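Local coordinates for protein serine--tRNA ligase, cytoplasmic (Candida albicans, PDB 3QO8) that attaches serine to tRNA(Ser) as a homodimer, first activating the amino acid with ATP and then transferring it to the tRNA acceptor end, at residues 192-197 with 429-434; 245-250 with 273-278; 298-303 with 402-407. All coordinates share one frame; numbering follows the deposited sequence.

Contact 1 of 3, residues 192-197 with 429-434; sequences INYGLS and EVLRKY. With SSA (5'-O-(N-(L-seryl)-sulfamoyl)adenosine), chain D.
Y194 of helix 183-200 and L431 of the loop 429-434 have CA atoms 6.8 Å apart, with N193 and Y434 at 7.3 Å, and no direct hydrogen bond crosses the gap. Two tyrosines do most of the work. Y434 lays one ring face against the helix backbone, so that Y194 CB stands 4.1 Å from the Y434 ring centroid, 29° off the ring normal, a CH-pi contact; K433 CG lies on the opposite face. The two rings meet obliquely, and Y434 OH reaches the edge of the Y194 ring. Y194 has CG anti to its backbone N (chi1 174°), and V430 CG2 sits over one face of its ring, 3.7 Å from Y194 CE2. L431 CD2 packs at 3.9 Å from Y194 CB. Water links the polar ends: one molecule joins N193 ND2 to Y434 O, another S197 OG to Y434 OH. N193 OD1 accepts from Q189 of the second subunit. At the start of 429-434, E429 N donates to N3 of a bound seryl-sulfamoyl adenosine at 3.2 Å. Y194 OH bonds S329 and its ring meets F326 of helix 312-329, L431 touches I415 of helix 408-419, and I192 and L196 pack helix 183-200 onto strand 297-307.

Contact 2 of 3, residues 245-250 with 273-278; sequences ATSEQP and GYSSCF. With SSA (5'-O-(N-(L-seryl)-sulfamoyl)adenosine), chain B.
A245 and C277 form the tight end of this contact: C277 CB comes to 3.2 Å from A245 O, and A245 CA makes a CA-H...O approach of 3.5 Å to F278 O. No direct hydrogen bond joins the segments, which run nearly opposite ways along 245-247 and 273-278. C277 SG, anti to its carbonyl carbon (chi1 -54°) and beside the backbone N, fills the next step, 3.7 Å from T246 CA. Toward G273 the packing is looser and wetter, although still buried. S247 CB meets S275 OG at 3.3 Å, but the two hydroxyls are joined through a water, 2.7 Å from S247 OG and 2.8 Å from S275 OG; this water donates to S275 OG, which itself donates to S276 O. T246 turns the other way, to the ligand. Its OG1 makes a capping bond, accepting from E248 N in the turn that leads into the helix, and also takes bonds from K300 NZ and, at 3.0 Å, from N10 of the bound seryl-sulfamoyl adenosine. E248 N, K300 NZ and the ligand amine thus all gather at one hydroxyl oxygen. T246, S247 and E248 spell the TxE motif of seryl-tRNA synthetases, held here against the motif 2 strand of the class II catalytic core, where it forms part of the serine pocket.

Contact 3 of 3, residues 298-303 with 402-407; sequences FEKIEQ and NSTLSA. With SSA (5'-O-(N-(L-seryl)-sulfamoyl)adenosine), chain B.
I301 faces two residues, L405 and S406, in a classic beta bulge where strand 298-303 pairs antiparallel with 402-407. I301 O accepts from both L405 N, at 2.8 Å, and S406 N, while I301 N returns a bond to S406 O. Beyond the bulge, Q303 and S403 form a hydrogen-bonded pair, closed by Q303 N to S403 O and S403 N to Q303 O. The side chains of I301 and L405 lie side by side, pointing the same way, with CG2 against CD2.

K300 leaves on the ligand face. CB sits near S406 O, and CG, anti to the backbone N (chi1 -179°), passes over A407 CA. CD meets T404 CG2 at 3.9 Å and lies close to the seryl OG of the bound adenylate analogue. Bends at chi3 and chi4 then bring CE beside the ligand's O9 and NZ to E302 OE1, a salt bridge of 3.0 Å in which NZ stands above the carboxylate plane; T246 OG1 also holds NZ. Two residues back along the strand, the adenine lies over the F298 ring, with N3 above the ring centre, while A407 CB packs by the ribose.

E302 uses both oxygens on the seryl group: OE1 accepts from the ligand OG at 2.7 Å, and OE2 from its N10 at 2.7 Å. T404 OG1 donates to the same ligand OG at 2.6 Å and is itself bonded to S369 N. The serine hydroxyl therefore gives a hydrogen bond to E302 and receives one from T404, as the amino group binds the other E302 oxygen. This matched pattern is consistent with recognition of serine by both its hydroxyl and its amine.

How the contacts relate
Contacts 2 and 3, centres 8 Å apart, contribute to one active site around the same seryl-sulfamoyl adenosine. Strands 269-278 and 297-307 are neighbours in the catalytic sheet, linked by probable hydrogen bonds of 2.7 Å from C277 N to F298 O and from G273 N to E302 O. Contact 1 stands apart, about 20 Å from contact 2 and 14 Å from contact 3 between centres, and touches a different copy of the ligand. Its helix nevertheless backs the same sheet: G195 O lies 3.6 Å from L405 CD2, and I192 CD1 3.7 Å from Y274 OH. Both other contacts nest within the chain loop that contact 1 closes, and contacts 1 and 2 both touch the second subunit.

Contact 1 of 3, residues 192-197 with 429-434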
loop_
_atom_site.group_PDB
_atom_site.type_symbol
_atom_site.label_atom_id
_atom_site.label_comp_id
_atom_site.label_asym_id
_atom_site.label_seq_id
_atom_site.Cartn_x
_atom_site.Cartn_y
_atom_site.Cartn_z
ATOM N N ILE A 192 13.103 9.304 -1.239
ATOM C CA ILE A 192 12.637 8.815 0.049
ATOM C C ILE A 192 13.773 8.860 1.089
ATOM O O ILE A 192 13.601 9.370 2.200
ATOM C CB ILE A 192 12.111 7.375 -0.076
ATOM C CG1 ILE A 192 10.803 7.354 -0.878
ATOM C CG2 ILE A 192 11.909 6.771 1.300
ATOM C CD1 ILE A 192 10.423 5.962 -1.400
ATOM N N ASN A 193 14.937 8.335 0.725
ATOM C CA ASN A 193 16.062 8.274 1.669
ATOM C C ASN A 193 16.742 9.611 1.937
ATOM O O ASN A 193 17.141 9.918 3.073
ATOM C CB ASN A 193 17.078 7.225 1.215
ATOM C CG ASN A 193 16.525 5.825 1.339
ATOM O OD1 ASN A 193 15.985 5.462 2.376
ATOM N ND2 ASN A 193 16.635 5.046 0.283
ATOM N N TYR A 194 16.866 10.417 0.896
ATOM C CA TYR A 194 17.384 11.771 1.091
ATOM C C TYR A 194 16.449 12.553 2.019
ATOM O O TYR A 194 16.894 13.176 2.990
ATOM C CB TYR A 194 17.600 12.492 -0.249
ATOM C CG TYR A 194 18.007 13.942 -0.074
ATOM C CD1 TYR A 194 19.012 14.293 0.827
ATOM C CD2 TYR A 194 17.358 14.956 -0.773
ATOM C CE1 TYR A 194 19.381 15.612 1.009
ATOM C CE2 TYR A 194 17.721 16.285 -0.602
ATOM C CZ TYR A 194 18.737 16.603 0.290
ATOM O OH TYR A 194 19.107 17.914 0.473
ATOM N N GLY A 195 15.152 12.480 1.746
ATOM C CA GLY A 195 14.155 13.141 2.572
ATOM C C GLY A 195 14.204 12.730 4.036
ATOM O O GLY A 195 14.122 13.587 4.928
ATOM N N LEU A 196 14.319 11.425 4.298
ATOM C CA LEU A 196 14.436 10.940 5.677
ATOM C C LEU A 196 15.718 11.438 6.329
ATOM O O LEU A 196 15.719 11.873 7.482
ATOM C CB LEU A 196 14.396 9.404 5.725
ATOM C CG LEU A 196 13.034 8.783 5.429
ATOM C CD1 LEU A 196 13.125 7.255 5.308
ATOM C CD2 LEU A 196 12.045 9.171 6.529
ATOM N N SER A 197 16.817 11.374 5.584
ATOM C CA SER A 197 18.116 11.779 6.115
ATOM C C SER A 197 18.108 13.270 6.399
ATOM O O SER A 197 18.594 13.728 7.446
ATOM C CB SER A 197 19.228 11.448 5.119
ATOM O OG SER A 197 20.493 11.815 5.633
ATOM N N GLU A 429 22.774 16.644 -7.850
ATOM C CA GLU A 429 23.951 16.269 -7.065
ATOM C C GLU A 429 23.637 15.613 -5.715
ATOM O O GLU A 429 24.228 14.595 -5.391
ATOM C CB GLU A 429 24.909 17.451 -6.889
ATOM C CG GLU A 429 26.342 17.044 -6.561
ATOM C CD GLU A 429 26.525 16.622 -5.112
ATOM O OE1 GLU A 429 25.720 17.050 -4.254
ATOM O OE2 GLU A 429 27.480 15.860 -4.832
ATOM N N VAL A 430 22.715 16.177 -4.937
ATOM C CA VAL A 430 22.410 15.630 -3.612
ATOM C C VAL A 430 21.827 14.221 -3.639
ATOM O O VAL A 430 21.860 13.542 -2.625
ATOM C CB VAL A 430 21.437 16.520 -2.799
ATOM C CG1 VAL A 430 21.993 17.925 -2.651
ATOM C CG2 VAL A 430 20.057 16.543 -3.450
ATOM N N LEU A 431 21.293 13.782 -4.780
ATOM C CA LEU A 431 20.675 12.452 -4.849
ATOM C C LEU A 431 21.671 11.373 -5.261
ATOM O O LEU A 431 21.423 10.187 -5.066
ATOM C CB LEU A 431 19.488 12.445 -5.831
ATOM C CG LEU A 431 18.288 13.318 -5.464
ATOM C CD1 LEU A 431 17.194 13.207 -6.516
ATOM C CD2 LEU A 431 17.743 12.938 -4.076
ATOM N N ARG A 432 22.793 11.792 -5.842
ATOM C CA ARG A 432 23.744 10.847 -6.434
ATOM C C ARG A 432 24.207 9.747 -5.492
ATOM O O ARG A 432 24.334 8.591 -5.896
ATOM C CB ARG A 432 24.949 11.595 -7.023
ATOM C CG ARG A 432 24.580 12.346 -8.295
ATOM C CD ARG A 432 25.665 13.328 -8.761
ATOM N NE ARG A 432 25.108 14.235 -9.764
ATOM C CZ ARG A 432 25.800 15.179 -10.393
ATOM N NH1 ARG A 432 27.087 15.350 -10.116
ATOM N NH2 ARG A 432 25.198 15.955 -11.294
ATOM N N LYS A 433 24.441 10.101 -4.234
ATOM C CA LYS A 433 24.986 9.140 -3.289
ATOM C C LYS A 433 23.953 8.071 -2.939
ATOM O O LYS A 433 24.309 7.035 -2.386
ATOM C CB LYS A 433 25.498 9.832 -2.022
ATOM C CG LYS A 433 24.398 10.340 -1.097
ATOM C CD LYS A 433 24.964 10.999 0.151
ATOM C CE LYS A 433 24.520 10.274 1.416
ATOM N NZ LYS A 433 25.052 8.877 1.519
ATOM N N TYR A 434 22.685 8.318 -3.274
ATOM C CA TYR A 434 21.609 7.379 -2.936
ATOM C C TYR A 434 21.315 6.398 -4.070
ATOM O O TYR A 434 20.445 5.542 -3.951
ATOM C CB TYR A 434 20.322 8.126 -2.537
ATOM C CG TYR A 434 20.477 8.970 -1.295
ATOM C CD1 TYR A 434 20.320 8.407 -0.029
ATOM C CD2 TYR A 434 20.804 10.312 -1.379
ATOM C CE1 TYR A 434 20.473 9.168 1.120
ATOM C CE2 TYR A 434 20.961 11.088 -0.232
ATOM C CZ TYR A 434 20.791 10.505 1.010
ATOM O OH TYR A 434 20.935 11.257 2.146
HETATM N N10 SSA D . 25.124 27.222 -4.589
HETATM C CA SSA D . 25.601 26.074 -5.338
HETATM C CB SSA D . 25.813 24.911 -4.374
HETATM O OG SSA D . 26.210 23.738 -5.095
HETATM C C9 SSA D . 24.590 25.702 -6.389
HETATM O O9 SSA D . 24.812 24.790 -7.169
HETATM N N8 SSA D . 23.461 26.409 -6.407
HETATM S S1 SSA D . 22.235 25.997 -7.359
HETATM O O1S SSA D . 21.066 26.724 -6.951
HETATM O O2S SSA D . 22.560 26.301 -8.728
HETATM O "O5'" SSA D . 21.993 24.482 -7.232
HETATM C "C5'" SSA D . 21.237 23.933 -6.155
HETATM C "C4'" SSA D . 21.536 22.439 -6.083
HETATM O "O4'" SSA D . 20.904 21.735 -7.157
HETATM C "C3'" SSA D . 23.023 22.159 -6.218
HETATM O "O3'" SSA D . 23.630 21.987 -4.934
HETATM C "C2'" SSA D . 23.107 20.877 -7.014
HETATM O "O2'" SSA D . 23.202 19.761 -6.133
HETATM C "C1'" SSA D . 21.792 20.793 -7.765
HETATM N N9 SSA D . 22.074 21.153 -9.175
HETATM C C8 SSA D . 21.792 22.316 -9.789
HETATM N N7 SSA D . 22.229 22.241 -11.070
HETATM C C5 SSA D . 22.789 21.023 -11.247
HETATM C C6 SSA D . 23.389 20.385 -12.325
HETATM N N6 SSA D . 23.511 21.003 -13.529
HETATM N N1 SSA D . 23.861 19.129 -12.156
HETATM C C2 SSA D . 23.749 18.496 -10.979
HETATM N N3 SSA D . 23.172 19.088 -9.926
HETATM C C4 SSA D . 22.691 20.349 -10.041
HETATM O O HOH W 1 18.511 5.181 -1.919
HETATM O O HOH W 2 22.572 10.129 4.399
#

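Contact 2 of 3, residues 245-250 with 273-278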
loop_
_atom_site.group_PDB
_atom_site.type_symbol
_atom_site.label_atom_id
_atom_site.label_comp_id
_atom_site.label_asym_id
_atom_site.label_seq_id
_atom_site.Cartn_x
_atom_site.Cartn_y
_atom_site.Cartn_z
ATOM N N ALA A 245 -4.626 8.421 2.777
ATOM C CA ALA A 245 -4.323 9.365 1.707
ATOM C C ALA A 245 -2.983 10.046 1.950
ATOM O O ALA A 245 -2.395 10.630 1.040
ATOM C CB ALA A 245 -5.455 10.432 1.599
ATOM N N THR A 246 -2.496 9.963 3.187
ATOM C CA THR A 246 -1.267 10.650 3.580
ATOM C C THR A 246 -0.882 10.147 4.959
ATOM O O THR A 246 -1.758 9.836 5.767
ATOM C CB THR A 246 -1.461 12.212 3.633
ATOM O OG1 THR A 246 -0.446 12.799 4.457
ATOM C CG2 THR A 246 -2.819 12.574 4.220
ATOM N N SER A 247 0.418 10.057 5.234
ATOM C CA SER A 247 0.857 9.614 6.556
ATOM C C SER A 247 0.404 10.559 7.670
ATOM O O SER A 247 0.439 10.204 8.850
ATOM C CB SER A 247 2.373 9.355 6.612
ATOM O OG SER A 247 3.125 10.534 6.338
ATOM N N GLU A 248 -0.021 11.760 7.280
ATOM C CA GLU A 248 -0.607 12.715 8.214
ATOM C C GLU A 248 -1.701 12.042 9.036
ATOM O O GLU A 248 -1.814 12.246 10.241
ATOM C CB GLU A 248 -1.201 13.909 7.455
ATOM C CG GLU A 248 -1.856 14.954 8.347
ATOM C CD GLU A 248 -2.885 15.831 7.616
ATOM O OE1 GLU A 248 -2.748 16.081 6.389
ATOM O OE2 GLU A 248 -3.847 16.264 8.289
ATOM N N GLN A 249 -2.510 11.232 8.369
ATOM C CA GLN A 249 -3.660 10.613 9.012
ATOM C C GLN A 249 -3.277 9.680 10.174
ATOM O O GLN A 249 -3.670 9.928 11.317
ATOM C CB GLN A 249 -4.566 9.957 7.971
ATOM C CG GLN A 249 -5.376 11.008 7.206
ATOM C CD GLN A 249 -5.827 10.554 5.820
ATOM O OE1 GLN A 249 -5.385 9.528 5.303
ATOM N NE2 GLN A 249 -6.715 11.331 5.214
ATOM N N PRO A 250 -2.488 8.623 9.901
ATOM C CA PRO A 250 -2.152 7.745 11.036
ATOM C C PRO A 250 -1.194 8.404 12.043
ATOM O O PRO A 250 -1.292 8.159 13.240
ATOM C CB PRO A 250 -1.502 6.509 10.369
ATOM C CG PRO A 250 -0.994 6.997 9.018
ATOM C CD PRO A 250 -1.994 8.108 8.609
ATOM N N GLY A 273 7.516 11.538 8.604
ATOM C CA GLY A 273 6.627 10.443 8.264
ATOM C C GLY A 273 6.932 9.903 6.886
ATOM O O GLY A 273 7.255 10.659 5.990
ATOM N N TYR A 274 6.845 8.590 6.721
ATOM C CA TYR A 274 6.993 7.995 5.400
ATOM C C TYR A 274 5.925 6.939 5.194
ATOM O O TYR A 274 5.705 6.080 6.063
ATOM C CB TYR A 274 8.386 7.368 5.207
ATOM C CG TYR A 274 8.405 6.416 4.029
ATOM C CD1 TYR A 274 8.125 6.877 2.741
ATOM C CD2 TYR A 274 8.641 5.064 4.198
ATOM C CE1 TYR A 274 8.101 6.025 1.662
ATOM C CE2 TYR A 274 8.636 4.192 3.098
ATOM C CZ TYR A 274 8.360 4.684 1.836
ATOM O OH TYR A 274 8.338 3.856 0.732
ATOM N N SER A 275 5.254 6.998 4.051
ATOM C CA SER A 275 4.295 5.960 3.710
ATOM C C SER A 275 3.991 6.072 2.236
ATOM O O SER A 275 4.263 7.104 1.618
ATOM C CB SER A 275 2.996 6.156 4.497
ATOM O OG SER A 275 2.266 7.282 3.989
ATOM N N SER A 276 3.420 5.020 1.673
ATOM C CA SER A 276 2.663 5.173 0.440
ATOM C C SER A 276 1.329 5.848 0.778
ATOM O O SER A 276 0.894 5.835 1.940
ATOM C CB SER A 276 2.449 3.827 -0.246
ATOM O OG SER A 276 3.673 3.397 -0.822
ATOM N N CYS A 277 0.709 6.440 -0.241
ATOM C CA CYS A 277 -0.518 7.224 -0.112
ATOM C C CYS A 277 -1.438 6.837 -1.248
ATOM O O CYS A 277 -0.988 6.661 -2.380
ATOM C CB CYS A 277 -0.202 8.726 -0.197
ATOM S SG CYS A 277 1.064 9.255 1.000
ATOM N N PHE A 278 -2.730 6.716 -0.957
ATOM C CA PHE A 278 -3.689 6.216 -1.946
ATOM C C PHE A 278 -4.866 7.167 -2.050
ATOM O O PHE A 278 -5.479 7.511 -1.037
ATOM C CB PHE A 278 -4.151 4.802 -1.548
ATOM C CG PHE A 278 -3.006 3.846 -1.349
ATOM C CD1 PHE A 278 -2.517 3.098 -2.410
ATOM C CD2 PHE A 278 -2.380 3.746 -0.112
ATOM C CE1 PHE A 278 -1.425 2.243 -2.230
ATOM C CE2 PHE A 278 -1.300 2.901 0.069
ATOM C CZ PHE A 278 -0.832 2.144 -0.986
HETATM N N10 SSA B . -0.547 15.786 4.752
HETATM C CA SSA B . -0.643 16.938 3.858
HETATM C CB SSA B . 0.738 17.559 3.655
HETATM O OG SSA B . 1.572 16.688 2.865
HETATM C C9 SSA B . -1.223 16.526 2.534
HETATM O O9 SSA B . -1.447 15.351 2.270
HETATM N N8 SSA B . -1.468 17.510 1.674
HETATM S S1 SSA B . -1.792 17.255 0.126
HETATM O O1S SSA B . -3.080 16.660 -0.091
HETATM O O2S SSA B . -1.710 18.502 -0.560
HETATM O "O5'" SSA B . -0.709 16.345 -0.482
HETATM C "C5'" SSA B . 0.668 16.650 -0.340
HETATM C "C4'" SSA B . 1.359 16.521 -1.701
HETATM O "O4'" SSA B . 1.248 15.209 -2.265
HETATM C "C3'" SSA B . 0.787 17.430 -2.766
HETATM O "O3'" SSA B . 1.270 18.768 -2.579
HETATM C "C2'" SSA B . 1.314 16.760 -4.029
HETATM O "O2'" SSA B . 2.695 17.108 -4.243
HETATM C "C1'" SSA B . 1.256 15.271 -3.686
HETATM N N9 SSA B . 0.012 14.671 -4.212
HETATM C C8 SSA B . -1.240 14.902 -3.787
HETATM N N7 SSA B . -2.092 14.171 -4.538
HETATM C C5 SSA B . -1.353 13.479 -5.425
HETATM C C6 SSA B . -1.668 12.572 -6.419
HETATM N N6 SSA B . -2.963 12.252 -6.630
HETATM N N1 SSA B . -0.674 12.028 -7.160
HETATM C C2 SSA B . 0.603 12.361 -6.937
HETATM N N3 SSA B . 0.937 13.228 -5.972
HETATM C C4 SSA B . -0.028 13.804 -5.219
HETATM O O HOH W 3 3.347 9.811 3.696
#

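Contact 3 of 3, residues 298-303 with 402-407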
loop_
_atom_site.group_PDB
_atom_site.type_symbol
_atom_site.label_atom_id
_atom_site.label_comp_id
_atom_site.label_asym_id
_atom_site.label_seq_id
_atom_site.Cartn_x
_atom_site.Cartn_y
_atom_site.Cartn_z
ATOM N N PHE A 298 1.154 6.853 -4.411
ATOM C CA PHE A 298 2.445 7.537 -4.474
ATOM C C PHE A 298 3.097 7.511 -3.105
ATOM O O PHE A 298 2.419 7.254 -2.100
ATOM C CB PHE A 298 2.295 8.989 -5.008
ATOM C CG PHE A 298 1.454 9.890 -4.135
ATOM C CD1 PHE A 298 2.040 10.679 -3.156
ATOM C CD2 PHE A 298 0.075 9.952 -4.300
ATOM C CE1 PHE A 298 1.259 11.524 -2.355
ATOM C CE2 PHE A 298 -0.710 10.761 -3.499
ATOM C CZ PHE A 298 -0.126 11.558 -2.529
ATOM N N GLU A 299 4.409 7.726 -3.062
ATOM C CA GLU A 299 5.115 7.823 -1.778
ATOM C C GLU A 299 5.292 9.275 -1.337
ATOM O O GLU A 299 5.386 10.173 -2.169
ATOM C CB GLU A 299 6.481 7.128 -1.848
ATOM C CG GLU A 299 6.374 5.575 -1.884
ATOM C CD GLU A 299 5.745 5.075 -3.174
ATOM O OE1 GLU A 299 6.357 5.264 -4.243
ATOM O OE2 GLU A 299 4.641 4.494 -3.118
ATOM N N LYS A 300 5.351 9.503 -0.029
ATOM C CA LYS A 300 5.497 10.862 0.477
ATOM C C LYS A 300 6.248 10.862 1.801
ATOM O O LYS A 300 5.915 10.098 2.721
ATOM C CB LYS A 300 4.122 11.542 0.637
ATOM C CG LYS A 300 4.199 13.011 1.149
ATOM C CD LYS A 300 2.844 13.772 1.001
ATOM C CE LYS A 300 1.675 13.029 1.687
ATOM N NZ LYS A 300 1.988 12.633 3.092
ATOM N N ILE A 301 7.277 11.697 1.870
ATOM C CA ILE A 301 7.900 12.066 3.128
ATOM C C ILE A 301 7.176 13.299 3.674
ATOM O O ILE A 301 7.116 14.343 3.022
ATOM C CB ILE A 301 9.403 12.365 2.966
ATOM C CG1 ILE A 301 10.120 11.157 2.334
ATOM C CG2 ILE A 301 10.015 12.744 4.320
ATOM C CD1 ILE A 301 9.828 9.831 3.044
ATOM N N GLU A 302 6.653 13.154 4.888
ATOM C CA GLU A 302 5.767 14.106 5.530
ATOM C C GLU A 302 6.442 14.690 6.775
ATOM O O GLU A 302 7.076 13.962 7.542
ATOM C CB GLU A 302 4.508 13.342 5.985
ATOM C CG GLU A 302 3.462 14.190 6.702
ATOM C CD GLU A 302 2.665 15.072 5.746
ATOM O OE1 GLU A 302 3.007 15.100 4.540
ATOM O OE2 GLU A 302 1.688 15.727 6.199
ATOM N N GLN A 303 6.308 15.996 6.984
ATOM C CA GLN A 303 6.643 16.587 8.282
ATOM C C GLN A 303 5.398 16.582 9.153
ATOM O O GLN A 303 4.353 17.090 8.744
ATOM C CB GLN A 303 7.071 18.050 8.130
ATOM C CG GLN A 303 8.284 18.286 7.289
ATOM C CD GLN A 303 8.626 19.764 7.241
ATOM O OE1 GLN A 303 8.988 20.355 8.253
ATOM N NE2 GLN A 303 8.483 20.369 6.070
ATOM N N ASN A 402 1.198 20.005 9.823
ATOM C CA ASN A 402 1.709 19.030 8.885
ATOM C C ASN A 402 2.172 19.749 7.638
ATOM O O ASN A 402 1.601 20.781 7.257
ATOM C CB ASN A 402 0.651 17.969 8.556
ATOM C CG ASN A 402 -0.498 18.521 7.719
ATOM O OD1 ASN A 402 -0.432 18.545 6.480
ATOM N ND2 ASN A 402 -1.564 18.957 8.390
ATOM N N SER A 403 3.229 19.231 7.023
ATOM C CA SER A 403 3.711 19.793 5.770
ATOM C C SER A 403 4.361 18.718 4.919
ATOM O O SER A 403 5.157 17.920 5.408
ATOM C CB SER A 403 4.693 20.942 6.023
ATOM O OG SER A 403 5.298 21.376 4.807
ATOM N N THR A 404 4.021 18.692 3.637
ATOM C CA THR A 404 4.753 17.841 2.725
ATOM C C THR A 404 6.237 18.181 2.837
ATOM O O THR A 404 6.594 19.348 2.917
ATOM C CB THR A 404 4.339 18.107 1.279
ATOM O OG1 THR A 404 2.908 18.161 1.189
ATOM C CG2 THR A 404 4.897 17.026 0.358
ATOM N N LEU A 405 7.104 17.174 2.859
ATOM C CA LEU A 405 8.494 17.433 2.510
ATOM C C LEU A 405 8.648 17.110 1.028
ATOM O O LEU A 405 8.916 17.992 0.227
ATOM C CB LEU A 405 9.494 16.621 3.347
ATOM C CG LEU A 405 10.928 16.974 2.919
ATOM C CD1 LEU A 405 11.358 18.339 3.478
ATOM C CD2 LEU A 405 11.932 15.908 3.285
ATOM N N SER A 406 8.451 15.846 0.658
ATOM C CA SER A 406 8.451 15.473 -0.758
ATOM C C SER A 406 7.460 14.369 -1.072
ATOM O O SER A 406 7.560 13.272 -0.526
ATOM C CB SER A 406 9.845 15.046 -1.226
ATOM O OG SER A 406 9.821 14.635 -2.595
ATOM N N ALA A 407 6.487 14.678 -1.928
ATOM C CA ALA A 407 5.698 13.651 -2.587
ATOM C C ALA A 407 6.580 13.183 -3.733
ATOM O O ALA A 407 6.836 13.932 -4.673
ATOM C CB ALA A 407 4.402 14.230 -3.105
HETATM N N10 SSA B . -0.547 15.786 4.752
HETATM C CA SSA B . -0.643 16.938 3.858
HETATM C CB SSA B . 0.738 17.559 3.655
HETATM O OG SSA B . 1.572 16.688 2.865
HETATM C C9 SSA B . -1.223 16.526 2.534
HETATM O O9 SSA B . -1.447 15.351 2.270
HETATM N N8 SSA B . -1.468 17.510 1.674
HETATM S S1 SSA B . -1.792 17.255 0.126
HETATM O O1S SSA B . -3.080 16.660 -0.091
HETATM O O2S SSA B . -1.710 18.502 -0.560
HETATM O "O5'" SSA B . -0.709 16.345 -0.482
HETATM C "C5'" SSA B . 0.668 16.650 -0.340
HETATM C "C4'" SSA B . 1.359 16.521 -1.701
HETATM O "O4'" SSA B . 1.248 15.209 -2.265
HETATM C "C3'" SSA B . 0.787 17.430 -2.766
HETATM O "O3'" SSA B . 1.270 18.768 -2.579
HETATM C "C2'" SSA B . 1.314 16.760 -4.029
HETATM O "O2'" SSA B . 2.695 17.108 -4.243
HETATM C "C1'" SSA B . 1.256 15.271 -3.686
HETATM N N9 SSA B . 0.012 14.671 -4.212
HETATM C C8 SSA B . -1.240 14.902 -3.787
HETATM N N7 SSA B . -2.092 14.171 -4.538
HETATM C C5 SSA B . -1.353 13.479 -5.425
HETATM C C6 SSA B . -1.668 12.572 -6.419
HETATM N N6 SSA B . -2.963 12.252 -6.630
HETATM N N1 SSA B . -0.674 12.028 -7.160
HETATM C C2 SSA B . 0.603 12.361 -6.937
HETATM N N3 SSA B . 0.937 13.228 -5.972
HETATM C C4 SSA B . -0.028 13.804 -5.219
#